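Local coordinates for secretory pathway GDP dissociation inhibitor (Saccharomyces cerevisiae, PDB 2BCG), which inhibits GDP release from the Rab GTPase Sec4, thereby regulating its nucleotide exchange, and extracts GDP-bound Ypt7 from vacuolar membranes, at residues T19-I25 with L244-A249; Y236-G240 with V350-V356; P290-P296 with N410-S416; C315-V321 with L385-E390. All blocks are in the same frame, centred on the assembly; numbering follows the deposited sequence.

Interaction 1 of 4, residues T19-I25 with L244-A249; sequences TGITECI and LPQGFA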
# COMPACT_ATOMS: atom_id res chain seq x y z
N THR A 19 10.89 2.55 4.88
CA THR A 19 9.65 2.90 4.18
C THR A 19 8.59 1.82 4.29
O THR A 19 7.78 1.66 3.36
CB THR A 19 9.91 3.24 2.70
OG1 THR A 19 10.54 2.12 2.03
CG2 THR A 19 10.80 4.46 2.55
N GLY A 20 8.55 1.11 5.42
CA GLY A 20 7.31 0.42 5.78
C GLY A 20 6.09 1.33 5.86
O GLY A 20 6.20 2.55 6.07
N ILE A 21 4.92 0.72 5.75
CA ILE A 21 3.68 1.51 5.76
C ILE A 21 3.50 2.41 7.02
O ILE A 21 3.03 3.54 6.91
CB ILE A 21 2.46 0.58 5.54
CG1 ILE A 21 1.15 1.37 5.40
CG2 ILE A 21 2.35 -0.50 6.62
CD1 ILE A 21 1.17 2.43 4.36
N THR A 22 3.82 1.93 8.21
CA THR A 22 3.66 2.78 9.40
C THR A 22 4.45 4.08 9.22
O THR A 22 3.90 5.18 9.44
CB THR A 22 4.12 2.05 10.64
OG1 THR A 22 3.36 0.86 10.78
CG2 THR A 22 4.01 2.93 11.89
N GLU A 23 5.69 3.96 8.76
CA GLU A 23 6.57 5.13 8.59
C GLU A 23 6.08 6.02 7.46
O GLU A 23 6.14 7.25 7.54
CB GLU A 23 8.01 4.72 8.30
CG GLU A 23 8.80 4.32 9.52
CD GLU A 23 8.37 3.01 10.14
OE1 GLU A 23 8.53 2.86 11.39
OE2 GLU A 23 7.97 2.08 9.40
N CYS A 24 5.66 5.40 6.35
CA CYS A 24 5.20 6.20 5.22
C CYS A 24 3.91 6.97 5.61
O CYS A 24 3.78 8.12 5.23
CB CYS A 24 4.97 5.35 3.97
SG CYS A 24 6.50 4.67 3.30
N ILE A 25 3.01 6.38 6.39
CA ILE A 25 1.82 7.14 6.82
C ILE A 25 2.21 8.33 7.66
O ILE A 25 1.72 9.45 7.47
CB ILE A 25 0.79 6.26 7.57
CG1 ILE A 25 0.23 5.23 6.57
CG2 ILE A 25 -0.39 7.13 8.08
CD1 ILE A 25 -0.72 4.18 7.22
N LEU A 244 0.55 0.62 -0.85
CA LEU A 244 0.17 1.51 0.26
C LEU A 244 1.35 2.40 0.70
O LEU A 244 1.20 3.63 0.71
CB LEU A 244 -0.43 0.69 1.42
CG LEU A 244 -1.78 0.04 1.07
CD1 LEU A 244 -2.07 -1.08 2.10
CD2 LEU A 244 -2.92 1.08 1.03
N PRO A 245 2.51 1.82 1.09
CA PRO A 245 3.61 2.73 1.49
C PRO A 245 4.01 3.66 0.35
O PRO A 245 4.31 4.82 0.58
CB PRO A 245 4.77 1.78 1.89
CG PRO A 245 4.40 0.45 1.24
CD PRO A 245 2.89 0.39 1.23
N GLN A 246 3.99 3.16 -0.87
CA GLN A 246 4.37 3.99 -2.03
C GLN A 246 3.41 5.18 -2.15
O GLN A 246 3.83 6.30 -2.47
CB GLN A 246 4.38 3.17 -3.32
CG GLN A 246 5.58 2.21 -3.34
CD GLN A 246 5.63 1.41 -4.62
OE1 GLN A 246 5.85 1.95 -5.70
NE2 GLN A 246 5.40 0.12 -4.51
N GLY A 247 2.14 4.94 -1.85
CA GLY A 247 1.16 6.01 -1.95
C GLY A 247 1.33 7.07 -0.88
O GLY A 247 1.20 8.29 -1.14
N PHE A 248 1.58 6.63 0.35
CA PHE A 248 1.81 7.59 1.43
C PHE A 248 3.14 8.34 1.23
O PHE A 248 3.25 9.52 1.61
CB PHE A 248 1.68 6.94 2.80
CG PHE A 248 0.24 6.72 3.19
CD1 PHE A 248 -0.54 7.79 3.68
CD2 PHE A 248 -0.37 5.47 2.98
CE1 PHE A 248 -1.89 7.60 4.00
CE2 PHE A 248 -1.74 5.29 3.28
CZ PHE A 248 -2.49 6.35 3.82
N ALA A 249 4.14 7.66 0.65
CA ALA A 249 5.42 8.34 0.32
C ALA A 249 5.18 9.43 -0.72
O ALA A 249 5.75 10.53 -0.63
CB ALA A 249 6.45 7.33 -0.21
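Phe248 of helix 243-254 lies against Ile25, Cys24 and Ile21 of helix 21-32, and its side chain can be followed outward through the contact. CB begins over the backbone of the other helix, 3.4 Å from Cys24 O and 3.8 Å from Cys24 CB. CG is set anti to the carbonyl carbon (chi1 -77°), which carries the ring alongside Ile25, the two side chains pointing the same way. CG1 of Ile25 stands over the middle of one ring face, 3.6 Å from the centroid and 10° off the normal, a CH-pi contact over the face. CD2 of Phe248 also meets Ile21 CD1, at 3.7 Å. The outer atoms, as far as CZ, still lie under Ile25 CG1, and the ring also reaches Ile100, Leu101 and Thr104 of helix 96-104.

A turn earlier, Ile21 CD1 lies 3.6 Å from Pro245 N and also touches Leu244 CB. Pro245 suits this place in the first turn of its helix, where a missing N-H costs little; its CB packs 3.7 Å from Cys24 SG and 3.4 Å from Thr19 O. The two helix segments run nearly parallel, 18° apart with axes 8.1 Å from each other, a close approach that compact residues such as Cys24 and Pro245 allow.

Helix 21-32 follows the first strand of a Rossmann-like fold, with Gly20 as its N-cap. Helix 243-254 belongs to the region that interacts with Ypt1, and Gln246 OE1 is hydrogen-bonded to the chain of another protein. Since the joint is buried and largely apolar, close fit and ring-face contact hold the Rab-binding helix to the core.

Interaction 2 of 4, residues Y236-G240 with V350-V356; sequences YPMYG and VSDAHNV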
# COMPACT_ATOMS: atom_id res chain seq x y z
N TYR A 236 -8.73 -5.12 -0.38
CA TYR A 236 -7.33 -5.46 -0.68
C TYR A 236 -6.88 -4.58 -1.87
O TYR A 236 -7.64 -4.40 -2.81
CB TYR A 236 -7.19 -6.95 -1.03
CG TYR A 236 -5.75 -7.37 -1.25
CD1 TYR A 236 -4.92 -7.70 -0.18
CD2 TYR A 236 -5.20 -7.41 -2.55
CE1 TYR A 236 -3.58 -8.03 -0.37
CE2 TYR A 236 -3.86 -7.75 -2.74
CZ TYR A 236 -3.06 -8.05 -1.66
OH TYR A 236 -1.76 -8.39 -1.92
N PRO A 237 -5.68 -4.01 -1.80
CA PRO A 237 -5.21 -3.14 -2.90
C PRO A 237 -4.80 -3.88 -4.17
O PRO A 237 -4.05 -4.88 -4.11
CB PRO A 237 -3.97 -2.45 -2.32
CG PRO A 237 -3.45 -3.41 -1.30
CD PRO A 237 -4.67 -4.12 -0.72
N MET A 238 -5.21 -3.34 -5.31
CA MET A 238 -4.69 -3.79 -6.59
C MET A 238 -3.18 -3.57 -6.62
O MET A 238 -2.66 -2.49 -6.20
CB MET A 238 -5.35 -2.99 -7.73
CG MET A 238 -6.85 -3.17 -7.85
SD MET A 238 -7.33 -4.88 -8.15
CE MET A 238 -6.62 -5.08 -9.80
N TYR A 239 -2.48 -4.59 -7.12
CA TYR A 239 -1.01 -4.67 -7.19
C TYR A 239 -0.31 -4.92 -5.85
O TYR A 239 0.93 -4.93 -5.80
CB TYR A 239 -0.38 -3.46 -7.88
CG TYR A 239 -0.82 -3.22 -9.28
CD1 TYR A 239 -0.36 -4.00 -10.36
CD2 TYR A 239 -1.72 -2.20 -9.55
CE1 TYR A 239 -0.78 -3.71 -11.68
CE2 TYR A 239 -2.11 -1.90 -10.83
CZ TYR A 239 -1.67 -2.67 -11.88
OH TYR A 239 -2.10 -2.35 -13.12
N GLY A 240 -1.08 -5.22 -4.82
CA GLY A 240 -0.50 -5.71 -3.59
C GLY A 240 -0.28 -4.63 -2.54
O GLY A 240 -0.41 -3.41 -2.79
N VAL A 350 -5.28 -14.34 -2.48
CA VAL A 350 -5.54 -13.33 -3.51
C VAL A 350 -5.05 -13.96 -4.83
O VAL A 350 -4.36 -15.01 -4.81
CB VAL A 350 -4.84 -11.97 -3.17
CG1 VAL A 350 -5.57 -11.25 -2.01
CG2 VAL A 350 -3.33 -12.20 -2.86
N SER A 351 -5.34 -13.33 -5.95
CA SER A 351 -5.04 -13.97 -7.20
C SER A 351 -4.83 -12.94 -8.31
O SER A 351 -4.62 -11.77 -8.04
CB SER A 351 -6.14 -14.97 -7.52
OG SER A 351 -7.38 -14.31 -7.73
N ASP A 352 -4.92 -13.39 -9.56
CA ASP A 352 -4.70 -12.50 -10.70
C ASP A 352 -5.72 -11.34 -10.70
O ASP A 352 -5.47 -10.29 -11.33
CB ASP A 352 -4.52 -13.23 -12.08
CG ASP A 352 -5.85 -13.69 -12.72
OD1 ASP A 352 -5.79 -14.56 -13.63
OD2 ASP A 352 -6.92 -13.19 -12.36
N ALA A 353 -6.85 -11.50 -10.00
CA ALA A 353 -7.89 -10.45 -9.92
C ALA A 353 -7.39 -9.18 -9.24
O ALA A 353 -7.98 -8.11 -9.39
CB ALA A 353 -9.13 -10.97 -9.19
N HIS A 354 -6.33 -9.33 -8.45
CA HIS A 354 -5.75 -8.22 -7.70
C HIS A 354 -4.37 -7.86 -8.27
O HIS A 354 -3.67 -7.06 -7.65
CB HIS A 354 -5.78 -8.48 -6.14
CG HIS A 354 -7.13 -8.29 -5.45
ND1 HIS A 354 -7.99 -9.33 -5.20
CD2 HIS A 354 -7.70 -7.20 -4.88
CE1 HIS A 354 -9.05 -8.89 -4.54
NE2 HIS A 354 -8.89 -7.60 -4.32
N ASN A 355 -4.01 -8.38 -9.45
CA ASN A 355 -2.74 -8.03 -10.12
C ASN A 355 -1.50 -8.36 -9.29
O ASN A 355 -0.52 -7.60 -9.27
CB ASN A 355 -2.72 -6.56 -10.58
CG ASN A 355 -3.78 -6.26 -11.65
OD1 ASN A 355 -4.08 -5.08 -11.93
ND2 ASN A 355 -4.34 -7.30 -12.24
N VAL A 356 -1.55 -9.48 -8.57
CA VAL A 356 -0.43 -9.87 -7.74
C VAL A 356 0.31 -11.10 -8.25
O VAL A 356 1.35 -11.42 -7.74
CB VAL A 356 -0.85 -10.09 -6.27
CG1 VAL A 356 -1.24 -8.73 -5.66
CG2 VAL A 356 -2.00 -11.11 -6.19
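Tyr239 N bonds to His354 O at 2.8 Å with an N-H...O angle of 161°, joining the type II turn of Pro237-Gly240 to the loop that follows strand 345-351 and the short 3-10 segment 352-353. Met238 CA makes a CA-H...O contact with the same carbonyl oxygen, so His354 O meets two successive residues of the turn.

Tyr236 carries much of the side-chain contact. With CG anti to the backbone N (chi1 -175°), its ring extends across to Val350, whose CG1 sits over the ring centre, 3.8 Å from the centroid; CD of Pro237 lies against the opposite face, near the rim. His354 has two deposited conformers; in the one described, and for that copy alone, the Tyr236 edge faces the imidazole as a T-shaped pair, planes at 90° and centroids 5.1 Å apart. The phenol OH touches Val356 CG1 and is hydrogen-bonded to Asp85, so tyrosine offers both apolar surface and polar tip.

The contact joins two sheets: strand 234-237 is the middle of a three-stranded antiparallel sheet, strand 345-351 part of the seven-stranded mixed one. Residues 236-240 open the region that interacts with Ypt1, and Met238 and Tyr239 both pack on another protein chain.

Met238, bent at chi2 and chi3, folds its CE to within 3.3 Å of both Ala353 O and Asn355 OD1. Asn355 lies beside Tyr239, pointing the same way: its CB is 3.9 Å from the ring centroid, and its OD1 stands above the rim, 3.4 Å from Tyr239 CZ. At Gly240 the backbone angles would jam a CB against Tyr239 O; Val356 CG1 approaches its N to 3.6 Å.

Interaction 3 of 4, residues P290-P296 with N410-S416; sequences PLVIADP and NIYLSRS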
# COMPACT_ATOMS: atom_id res chain seq x y z
N PRO A 290 15.39 17.36 15.00
CA PRO A 290 15.15 17.13 16.45
C PRO A 290 14.57 15.77 16.84
O PRO A 290 14.66 15.38 18.02
CB PRO A 290 14.16 18.23 16.83
CG PRO A 290 13.72 18.88 15.61
CD PRO A 290 14.55 18.44 14.46
N LEU A 291 14.01 15.04 15.88
CA LEU A 291 13.51 13.71 16.19
C LEU A 291 13.62 12.78 14.98
O LEU A 291 13.72 13.24 13.84
CB LEU A 291 12.05 13.77 16.69
CG LEU A 291 10.99 14.31 15.75
CD1 LEU A 291 10.23 13.10 15.24
CD2 LEU A 291 10.00 15.28 16.40
N VAL A 292 13.59 11.49 15.28
CA VAL A 292 13.56 10.45 14.25
C VAL A 292 12.37 9.52 14.52
O VAL A 292 12.00 9.24 15.67
CB VAL A 292 14.91 9.66 14.19
CG1 VAL A 292 15.15 8.83 15.45
CG2 VAL A 292 14.98 8.78 12.91
N ILE A 293 11.77 9.03 13.43
CA ILE A 293 10.74 7.97 13.45
C ILE A 293 11.35 6.82 12.64
O ILE A 293 11.87 7.05 11.55
CB ILE A 293 9.43 8.47 12.81
CG1 ILE A 293 8.86 9.67 13.59
CG2 ILE A 293 8.43 7.30 12.67
CD1 ILE A 293 7.70 10.31 12.96
N ALA A 294 11.36 5.61 13.18
CA ALA A 294 12.04 4.52 12.47
C ALA A 294 11.46 3.16 12.80
O ALA A 294 10.79 2.99 13.83
CB ALA A 294 13.50 4.53 12.80
N ASP A 295 11.71 2.19 11.93
CA ASP A 295 11.37 0.82 12.27
C ASP A 295 12.47 0.12 13.09
O ASP A 295 13.60 0.63 13.18
CB ASP A 295 10.92 0.03 11.02
CG ASP A 295 12.07 -0.42 10.12
OD1 ASP A 295 13.07 -1.00 10.59
OD2 ASP A 295 11.93 -0.24 8.89
N PRO A 296 12.13 -1.00 13.75
CA PRO A 296 13.10 -1.68 14.60
C PRO A 296 14.45 -2.02 13.95
O PRO A 296 15.47 -2.13 14.68
CB PRO A 296 12.35 -2.95 15.06
CG PRO A 296 10.85 -2.49 15.05
CD PRO A 296 10.78 -1.60 13.83
N ASN A 410 13.84 11.14 21.74
CA ASN A 410 13.26 11.54 20.44
C ASN A 410 13.49 10.50 19.35
O ASN A 410 13.67 10.85 18.19
CB ASN A 410 13.70 12.95 20.00
CG ASN A 410 13.11 14.06 20.89
OD1 ASN A 410 11.97 13.98 21.38
ND2 ASN A 410 13.90 15.13 21.09
N ILE A 411 13.48 9.23 19.75
CA ILE A 411 13.59 8.10 18.82
C ILE A 411 12.31 7.29 18.93
O ILE A 411 12.10 6.47 19.87
CB ILE A 411 14.83 7.25 19.10
CG1 ILE A 411 16.10 8.11 18.93
CG2 ILE A 411 14.88 6.03 18.19
CD1 ILE A 411 17.37 7.45 19.44
N TYR A 412 11.44 7.56 17.96
CA TYR A 412 10.06 7.09 17.98
C TYR A 412 9.98 5.88 17.04
O TYR A 412 10.11 6.01 15.83
CB TYR A 412 9.11 8.20 17.52
CG TYR A 412 9.12 9.38 18.49
CD1 TYR A 412 9.94 10.52 18.24
CD2 TYR A 412 8.39 9.33 19.65
CE1 TYR A 412 9.97 11.61 19.16
CE2 TYR A 412 8.41 10.42 20.58
CZ TYR A 412 9.19 11.53 20.33
OH TYR A 412 9.20 12.59 21.21
N LEU A 413 9.81 4.71 17.64
CA LEU A 413 9.90 3.46 16.88
C LEU A 413 8.57 2.80 16.70
O LEU A 413 7.69 2.81 17.59
CB LEU A 413 10.85 2.50 17.59
CG LEU A 413 12.27 3.07 17.74
CD1 LEU A 413 13.17 2.24 18.64
CD2 LEU A 413 12.94 3.36 16.39
N SER A 414 8.41 2.19 15.52
CA SER A 414 7.20 1.42 15.26
C SER A 414 7.34 -0.02 15.74
O SER A 414 8.46 -0.53 15.97
CB SER A 414 6.90 1.44 13.74
OG SER A 414 8.03 0.93 13.02
N ARG A 415 6.20 -0.71 15.82
CA ARG A 415 6.16 -2.13 16.12
C ARG A 415 6.31 -2.99 14.83
O ARG A 415 5.83 -2.61 13.76
CB ARG A 415 4.83 -2.47 16.80
CG ARG A 415 4.55 -1.72 18.14
CD ARG A 415 3.12 -2.01 18.60
NE ARG A 415 3.07 -3.41 19.01
CZ ARG A 415 3.40 -3.86 20.22
NH1 ARG A 415 3.75 -3.01 21.19
NH2 ARG A 415 3.34 -5.17 20.46
N SER A 416 6.96 -4.14 14.94
CA SER A 416 6.97 -5.07 13.80
C SER A 416 5.54 -5.42 13.40
O SER A 416 4.63 -5.43 14.25
CB SER A 416 7.70 -6.38 14.12
OG SER A 416 9.00 -6.15 14.57
O HOH W 1 16.66 15.37 19.85
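Val292 and Ile411 lie side by side on one face of the sheet, pointing the same way. Val292 CG1, placed between the backbone N and the carbonyl carbon (chi1 67°), is thereby set beside Ile411 CG1, 3.7 Å away. Farther along that face Leu413 reaches over with CD2 to Ala294 CB, 3.8 Å away; alanine is small enough to leave room for the leucine branch. On the face bearing Ile293, the ring of Tyr412 is met at its edge: Leu291 crosses it at about a right angle and brings CB into the ring plane, 3.9 Å from CE1.

These pairings follow from a parallel register. Val292 N donates to Asn410 O at 3.0 Å, almost straight at 174°; Tyr412 N then bonds to Val292 O, Ala294 N to Tyr412 O, and Ser414 N to Ala294 O. Past the ladder, Pro296 brings CG and CD against Ser414 O, CG at 3.2 Å, and that buried oxygen has no polar partner in the model. The hydroxyl of Ser414 is hydrogen-bonded to Glu23 OE1.

Strand 292-294 lies between strands 14-17 and 411-413 in the sheet, the latter an outer strand of the five-stranded parallel sheet of this Rossmann-like domain. Helices flank the face of Ile293 and Tyr412: Ile293 packs on Leu26 and Leu30 of helix 21-32, while Leu291 and Tyr412 meet Val437 of helix 424-438. Beneath the other face, Phe299 touches Ala294, Ile411 and Leu413.

Interaction 4 of 4, residues C315-V321 with L385-E390; sequences CILNHPV and LLGPIE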
# COMPACT_ATOMS: atom_id res chain seq x y z
N CYS A 315 2.43 -19.56 -0.54
CA CYS A 315 2.21 -20.69 -1.44
C CYS A 315 1.68 -20.21 -2.76
O CYS A 315 0.81 -19.33 -2.79
CB CYS A 315 1.17 -21.63 -0.84
SG CYS A 315 1.71 -22.27 0.78
N ILE A 316 2.21 -20.79 -3.84
CA ILE A 316 1.71 -20.49 -5.18
C ILE A 316 0.91 -21.69 -5.64
O ILE A 316 1.39 -22.83 -5.58
CB ILE A 316 2.83 -20.22 -6.20
CG1 ILE A 316 3.66 -19.00 -5.80
CG2 ILE A 316 2.21 -20.07 -7.61
CD1 ILE A 316 4.93 -18.80 -6.72
N LEU A 317 -0.33 -21.41 -6.02
CA LEU A 317 -1.22 -22.46 -6.57
C LEU A 317 -1.47 -22.12 -8.01
O LEU A 317 -1.38 -20.97 -8.41
CB LEU A 317 -2.55 -22.51 -5.85
CG LEU A 317 -2.55 -22.36 -4.31
CD1 LEU A 317 -3.94 -22.35 -3.78
CD2 LEU A 317 -1.77 -23.47 -3.65
N ASN A 318 -1.81 -23.15 -8.80
CA ASN A 318 -2.24 -22.89 -10.17
C ASN A 318 -3.74 -23.18 -10.35
O ASN A 318 -4.20 -23.47 -11.47
CB ASN A 318 -1.35 -23.62 -11.18
CG ASN A 318 -1.51 -25.08 -11.14
OD1 ASN A 318 -2.30 -25.63 -10.37
ND2 ASN A 318 -0.73 -25.78 -11.99
N HIS A 319 -4.48 -23.13 -9.25
CA HIS A 319 -5.92 -23.40 -9.23
C HIS A 319 -6.55 -22.74 -8.00
O HIS A 319 -5.86 -22.42 -7.04
CB HIS A 319 -6.14 -24.91 -9.10
CG HIS A 319 -5.47 -25.47 -7.90
ND1 HIS A 319 -6.02 -25.37 -6.64
CD2 HIS A 319 -4.26 -26.06 -7.74
CE1 HIS A 319 -5.19 -25.90 -5.75
NE2 HIS A 319 -4.13 -26.33 -6.40
N PRO A 320 -7.89 -22.56 -8.01
CA PRO A 320 -8.54 -22.00 -6.79
C PRO A 320 -8.49 -22.87 -5.56
O PRO A 320 -8.22 -24.07 -5.64
CB PRO A 320 -10.00 -21.79 -7.21
CG PRO A 320 -10.09 -22.18 -8.62
CD PRO A 320 -8.85 -22.83 -9.09
N VAL A 321 -8.71 -22.26 -4.41
CA VAL A 321 -8.72 -23.06 -3.18
C VAL A 321 -10.00 -23.92 -3.13
O VAL A 321 -11.10 -23.41 -3.39
CB VAL A 321 -8.62 -22.14 -1.94
CG1 VAL A 321 -8.77 -22.89 -0.64
CG2 VAL A 321 -7.30 -21.34 -2.02
N LEU A 385 -5.73 -27.62 3.19
CA LEU A 385 -6.94 -26.97 2.67
C LEU A 385 -6.71 -26.44 1.26
O LEU A 385 -7.64 -26.06 0.59
CB LEU A 385 -7.36 -25.81 3.56
CG LEU A 385 -7.79 -26.16 4.98
CD1 LEU A 385 -7.98 -24.90 5.83
CD2 LEU A 385 -9.09 -26.96 4.93
N LEU A 386 -5.46 -26.38 0.82
CA LEU A 386 -5.17 -25.66 -0.43
C LEU A 386 -5.18 -26.47 -1.70
O LEU A 386 -5.12 -25.89 -2.77
CB LEU A 386 -3.80 -24.98 -0.35
CG LEU A 386 -3.63 -24.02 0.83
CD1 LEU A 386 -2.26 -23.34 0.75
CD2 LEU A 386 -4.71 -22.94 0.89
N GLY A 387 -5.25 -27.80 -1.59
CA GLY A 387 -5.05 -28.61 -2.78
C GLY A 387 -3.55 -28.62 -3.18
O GLY A 387 -2.68 -28.21 -2.42
N PRO A 388 -3.24 -29.12 -4.39
CA PRO A 388 -1.82 -29.20 -4.77
C PRO A 388 -1.12 -27.84 -4.77
O PRO A 388 -1.67 -26.85 -5.22
CB PRO A 388 -1.86 -29.81 -6.17
CG PRO A 388 -3.16 -30.57 -6.22
CD PRO A 388 -4.12 -29.75 -5.40
N ILE A 389 0.10 -27.80 -4.26
CA ILE A 389 0.84 -26.52 -4.14
C ILE A 389 2.04 -26.57 -5.10
O ILE A 389 2.81 -27.55 -5.09
CB ILE A 389 1.30 -26.27 -2.66
CG1 ILE A 389 0.10 -26.16 -1.70
CG2 ILE A 389 2.26 -25.06 -2.61
CD1 ILE A 389 0.44 -26.34 -0.21
N GLU A 390 2.17 -25.54 -5.93
CA GLU A 390 3.26 -25.49 -6.91
C GLU A 390 4.60 -25.20 -6.27
O GLU A 390 5.60 -25.83 -6.59
CB GLU A 390 2.96 -24.47 -7.99
CG GLU A 390 3.98 -24.42 -9.10
CD GLU A 390 3.41 -23.86 -10.37
OE1 GLU A 390 2.48 -23.03 -10.29
OE2 GLU A 390 3.88 -24.25 -11.47
O HOH W 2 -1.03 -25.60 -7.58
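Pro388 O is gripped twice: His319 NE2 donates to it at 2.8 Å, in the carbonyl plane and on a lone pair, and a water donates to it at 2.7 Å. That water also accepts from Asn318 N, tying the two segments together a second time. The contact lies where the end of strand 303-317 pairs with the start of strand 391-402, at the margin of the seven-stranded mixed sheet: residues 315-321 run off the end of the first, and residues 385-390 lead into the second, an outer strand. Glu390 N is hydrogen-bonded to Ile316 O at 2.8 Å.

Under this polar rim the side chains are apolar. Leu317 CD2 fits against Ile389 CG1 at 3.8 Å and against Leu386 CB, while Ile389 CG2 turns to Cys315 CB at 4.0 Å. Branched Ile389 is apt here because its two arms reach two residues of the strand. Cys315, slim enough to lie beneath, also touches Leu386 CD1, and Phe383 of the preceding helix covers both Cys315 and Ile389.

His319 holds its ring out between the loops. CG sits between the backbone N and the carbonyl carbon (chi1 57°), placing NE2 at Pro388, while ND1 comes to Pro320 O from above its carbonyl plane and donates to it, 2.7 Å away. As both ring nitrogens act as donors to carbonyls, the imidazole is probably protonated. Gly387, with phi at 73°, turns the chain past the ring without a side chain. Leu386 O, buried and lacking a polar partner in the model, lies in the ring plane, 3.0 Å from His319 CE1.

Interactions 1 and 3 belong to the Rossmann-like part, their centres 14 Å apart, and they touch where Glu23 OE1 probably bonds Ser414 OG; this ties the start of helix 21-32 to the end of strand 411-413. Interactions 2 and 4, 16 Å apart between centres, both reach the seven-stranded mixed sheet. Interactions 1 and 2 adjoin in sequence, because strand 234-237 leads into helix 243-254, and one segment of each lies in the Ypt1-interacting region. Interaction 4 is nested within the loop closed by interaction 3, yet their centres are 39 Å apart on opposite sides of the chain's centre. The Ypt1-contacting region is thus anchored to both parts, to helix 21-32 by interaction 1 and to the mixed sheet by interaction 2.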